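Local atomic coordinates of XC6422 protein (Xanthomonas campestris, PDB entry 2FUK), a protein that is a small serine alpha/beta-hydrolase without a lid, probably with hydrolase activity as in its family. Residues V136-D148 and V160-V174. Numbering follows the deposited sequence.
Sequences VLISIAPPAGRWD and VIQGDADEIVDPQAV
V169 and V174 lean on the P142-P143 turn with the same torsion: in each, CG1 lies anti to the backbone N (chi1 174° in both) and CG2 beside it. This sets V169 CG1 3.5 Å from P142 O and swings V169 CG2 against P143 CA and CB. V174 approaches the same carbonyl, its CG2 3.4 Å from P142 O, while its CG1 meets CG of the P142 ring, the two side chains crossing at about a right angle. V160 CG1 packs on the same ring, 3.9 Å from P142 CD. Further along, A144 CB rests on the first turn of the helix that begins at P171, 3.7 Å from A173 O. D170 caps that helix, OD1 accepting Q172 N from above the carboxylate plane.

Strands 136-140 and 160-163 run parallel, adjacent in the central sheet of the alpha/beta-hydrolase fold, and are joined by two nearly straight backbone bonds: I161 N to S139 O at 3.0 Å and A141 N to I161 O at 2.9 Å. I140 and I161 point to one face of the sheet, where I161 reaches helix 201-212; S139 and V160 point to the other, with S139 OG bonded to W158 NE1.

Beyond strand 160-163, the loop carries D166, probably the acid of a Ser-His-Asp triad with S119 and H195. With chi1 at -164° the carboxylate swings away from its own N, and OD1 accepts I168 N, closing an Asx turn, and V169 N at 2.8 Å from above the carboxylate plane, extending it to an Asx motif. Together with the bond from OD2 to H195 ND1, they would restrain the rotation of the carboxylate, whose OD2 lies 4.0 Å from A141 CB.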
# COMPACT_ATOMS: atom_id res chain seq x y z
N VAL A 136 6.13 3.55 -21.05
CA VAL A 136 5.59 4.55 -20.13
C VAL A 136 6.73 5.26 -19.42
O VAL A 136 7.72 4.63 -19.05
CB VAL A 136 4.68 3.90 -19.05
CG1 VAL A 136 4.44 4.89 -17.90
CG2 VAL A 136 3.36 3.48 -19.65
N LEU A 137 6.59 6.57 -19.25
CA LEU A 137 7.59 7.37 -18.54
C LEU A 137 6.89 8.09 -17.40
O LEU A 137 5.83 8.68 -17.60
CB LEU A 137 8.23 8.40 -19.46
CG LEU A 137 9.26 9.34 -18.81
CD1 LEU A 137 10.48 8.55 -18.37
CD2 LEU A 137 9.65 10.43 -19.80
N ILE A 138 7.48 8.05 -16.21
CA ILE A 138 6.90 8.73 -15.06
C ILE A 138 7.93 9.69 -14.50
O ILE A 138 9.05 9.29 -14.17
CB ILE A 138 6.50 7.74 -13.95
CG1 ILE A 138 5.44 6.77 -14.49
CG2 ILE A 138 5.97 8.49 -12.74
CD1 ILE A 138 5.30 5.52 -13.65
N SER A 139 7.57 10.97 -14.42
CA SER A 139 8.48 11.99 -13.90
C SER A 139 7.92 12.60 -12.63
O SER A 139 6.87 13.23 -12.66
CB SER A 139 8.67 13.11 -14.93
OG SER A 139 9.07 12.59 -16.19
N ILE A 140 8.62 12.40 -11.52
CA ILE A 140 8.20 12.95 -10.25
C ILE A 140 9.11 14.15 -9.96
O ILE A 140 10.31 13.99 -9.80
CB ILE A 140 8.34 11.91 -9.13
CG1 ILE A 140 7.53 10.65 -9.50
CG2 ILE A 140 7.85 12.50 -7.81
CD1 ILE A 140 7.73 9.48 -8.53
N ALA A 141 8.51 15.33 -9.90
CA ALA A 141 9.24 16.57 -9.66
C ALA A 141 10.36 16.80 -10.67
O ALA A 141 11.53 16.98 -10.29
CB ALA A 141 9.80 16.57 -8.24
N PRO A 142 10.03 16.81 -11.97
CA PRO A 142 11.08 17.03 -12.98
C PRO A 142 11.68 18.39 -12.66
O PRO A 142 10.97 19.38 -12.57
CB PRO A 142 10.30 17.03 -14.30
CG PRO A 142 8.93 17.51 -13.89
CD PRO A 142 8.70 16.76 -12.60
N PRO A 143 13.00 18.44 -12.47
CA PRO A 143 13.69 19.69 -12.14
C PRO A 143 13.78 20.75 -13.23
O PRO A 143 14.88 21.14 -13.62
CB PRO A 143 15.06 19.21 -11.68
CG PRO A 143 15.30 18.05 -12.58
CD PRO A 143 13.96 17.32 -12.55
N ALA A 144 12.64 21.22 -13.72
CA ALA A 144 12.64 22.27 -14.74
C ALA A 144 13.24 23.52 -14.11
O ALA A 144 13.07 23.77 -12.91
CB ALA A 144 11.23 22.55 -15.22
N GLY A 145 13.95 24.29 -14.92
CA GLY A 145 14.57 25.50 -14.41
C GLY A 145 16.02 25.29 -14.00
O GLY A 145 16.75 26.27 -13.86
N ARG A 146 16.44 24.04 -13.81
CA ARG A 146 17.82 23.77 -13.41
C ARG A 146 18.58 22.88 -14.41
O ARG A 146 19.80 23.01 -14.55
CB ARG A 146 17.85 23.14 -12.02
CG ARG A 146 19.15 23.36 -11.23
CD ARG A 146 19.41 24.86 -11.04
NE ARG A 146 18.32 25.50 -10.32
CZ ARG A 146 18.21 26.81 -10.12
NH1 ARG A 146 19.14 27.64 -10.60
NH2 ARG A 146 17.17 27.30 -9.46
N TRP A 147 17.86 22.00 -15.09
CA TRP A 147 18.46 21.10 -16.08
C TRP A 147 17.86 21.36 -17.46
O TRP A 147 16.78 21.94 -17.59
CB TRP A 147 18.21 19.64 -15.69
CG TRP A 147 18.82 19.23 -14.38
CD1 TRP A 147 18.18 19.10 -13.18
CD2 TRP A 147 20.20 18.90 -14.14
NE1 TRP A 147 19.07 18.70 -12.21
CE2 TRP A 147 20.31 18.57 -12.77
CE3 TRP A 147 21.34 18.84 -14.95
CZ2 TRP A 147 21.53 18.20 -12.18
CZ3 TRP A 147 22.55 18.47 -14.36
CH2 TRP A 147 22.63 18.15 -12.99
N ASP A 148 18.56 20.91 -18.51
CA ASP A 148 18.08 21.12 -19.87
C ASP A 148 17.19 20.00 -20.37
O ASP A 148 17.64 18.86 -20.51
CB ASP A 148 19.27 21.30 -20.81
CG ASP A 148 18.85 21.36 -22.25
OD1 ASP A 148 17.92 22.14 -22.56
OD2 ASP A 148 19.45 20.63 -23.07
N VAL A 160 3.41 13.13 -15.21
CA VAL A 160 4.20 14.04 -14.40
C VAL A 160 3.45 14.33 -13.10
O VAL A 160 2.26 14.64 -13.12
CB VAL A 160 4.46 15.39 -15.12
CG1 VAL A 160 5.12 16.38 -14.16
CG2 VAL A 160 5.34 15.17 -16.33
N ILE A 161 4.15 14.20 -11.97
CA ILE A 161 3.57 14.47 -10.67
C ILE A 161 4.42 15.54 -10.01
O ILE A 161 5.64 15.40 -9.89
CB ILE A 161 3.55 13.20 -9.79
CG1 ILE A 161 2.67 12.15 -10.47
CG2 ILE A 161 3.05 13.53 -8.39
CD1 ILE A 161 2.72 10.79 -9.83
N GLN A 162 3.78 16.62 -9.58
CA GLN A 162 4.50 17.73 -8.97
C GLN A 162 3.89 18.26 -7.69
O GLN A 162 2.70 18.53 -7.63
CB GLN A 162 4.59 18.88 -9.99
CG GLN A 162 5.24 20.15 -9.44
CD GLN A 162 6.70 19.95 -9.12
OE1 GLN A 162 7.19 20.36 -8.07
NE2 GLN A 162 7.41 19.32 -10.04
N GLY A 163 4.72 18.41 -6.66
CA GLY A 163 4.22 18.96 -5.41
C GLY A 163 4.11 20.46 -5.61
O GLY A 163 5.05 21.10 -6.07
N ASP A 164 2.96 21.04 -5.27
CA ASP A 164 2.78 22.47 -5.46
C ASP A 164 3.38 23.38 -4.41
O ASP A 164 3.23 24.60 -4.48
CB ASP A 164 1.29 22.78 -5.64
CG ASP A 164 0.94 23.10 -7.08
OD1 ASP A 164 -0.17 22.73 -7.51
OD2 ASP A 164 1.77 23.72 -7.77
N ALA A 165 4.07 22.80 -3.43
CA ALA A 165 4.74 23.56 -2.39
C ALA A 165 6.21 23.13 -2.36
O ALA A 165 6.87 23.18 -1.32
CB ALA A 165 4.09 23.31 -1.03
N ASP A 166 6.70 22.71 -3.53
CA ASP A 166 8.09 22.26 -3.70
C ASP A 166 9.02 23.47 -3.53
O ASP A 166 8.88 24.47 -4.24
CB ASP A 166 8.24 21.68 -5.11
CG ASP A 166 9.51 20.85 -5.27
OD1 ASP A 166 10.61 21.15 -4.77
OD2 ASP A 166 9.33 19.82 -5.97
N GLU A 167 9.97 23.37 -2.60
CA GLU A 167 10.92 24.45 -2.31
C GLU A 167 12.20 24.35 -3.13
O GLU A 167 12.95 25.33 -3.24
CB GLU A 167 11.30 24.42 -0.82
CG GLU A 167 12.34 25.44 -0.37
CD GLU A 167 11.79 26.84 -0.29
OE1 GLU A 167 10.55 26.97 -0.23
OE2 GLU A 167 12.59 27.80 -0.28
N ILE A 168 12.45 23.17 -3.68
CA ILE A 168 13.65 22.92 -4.47
C ILE A 168 13.37 23.17 -5.95
O ILE A 168 14.09 23.93 -6.60
CB ILE A 168 14.13 21.46 -4.26
CG1 ILE A 168 14.42 21.21 -2.78
CG2 ILE A 168 15.34 21.16 -5.13
CD1 ILE A 168 15.44 22.16 -2.16
N VAL A 169 12.34 22.53 -6.48
CA VAL A 169 11.95 22.70 -7.87
C VAL A 169 10.78 23.67 -7.90
O VAL A 169 9.79 23.47 -7.21
CB VAL A 169 11.49 21.38 -8.51
CG1 VAL A 169 10.97 21.64 -9.91
CG2 VAL A 169 12.64 20.39 -8.54
N ASP A 170 10.91 24.74 -8.69
CA ASP A 170 9.86 25.74 -8.81
C ASP A 170 8.70 25.17 -9.60
O ASP A 170 8.81 24.98 -10.81
CB ASP A 170 10.40 26.97 -9.55
CG ASP A 170 9.42 28.12 -9.56
OD1 ASP A 170 8.26 27.94 -9.12
OD2 ASP A 170 9.81 29.22 -10.00
N PRO A 171 7.56 24.90 -8.94
CA PRO A 171 6.40 24.34 -9.65
C PRO A 171 6.04 25.14 -10.90
O PRO A 171 5.74 24.56 -11.95
CB PRO A 171 5.29 24.39 -8.61
CG PRO A 171 6.04 24.23 -7.31
CD PRO A 171 7.24 25.12 -7.52
N GLN A 172 6.08 26.47 -10.80
CA GLN A 172 5.71 27.30 -11.93
C GLN A 172 6.67 27.10 -13.10
O GLN A 172 6.28 27.23 -14.26
CB GLN A 172 5.66 28.78 -11.54
CG GLN A 172 4.94 29.64 -12.56
CD GLN A 172 3.56 29.11 -12.91
OE1 GLN A 172 2.74 28.87 -12.02
NE2 GLN A 172 3.30 28.92 -14.20
N ALA A 173 7.92 26.77 -12.80
CA ALA A 173 8.91 26.53 -13.86
C ALA A 173 8.51 25.27 -14.63
O ALA A 173 8.68 25.17 -15.85
CB ALA A 173 10.30 26.37 -13.27
N VAL A 174 8.01 24.28 -13.89
CA VAL A 174 7.57 23.03 -14.48
C VAL A 174 6.36 23.30 -15.37
O VAL A 174 6.32 22.90 -16.53
CB VAL A 174 7.17 22.01 -13.39
CG1 VAL A 174 6.58 20.75 -14.02
CG2 VAL A 174 8.40 21.66 -12.55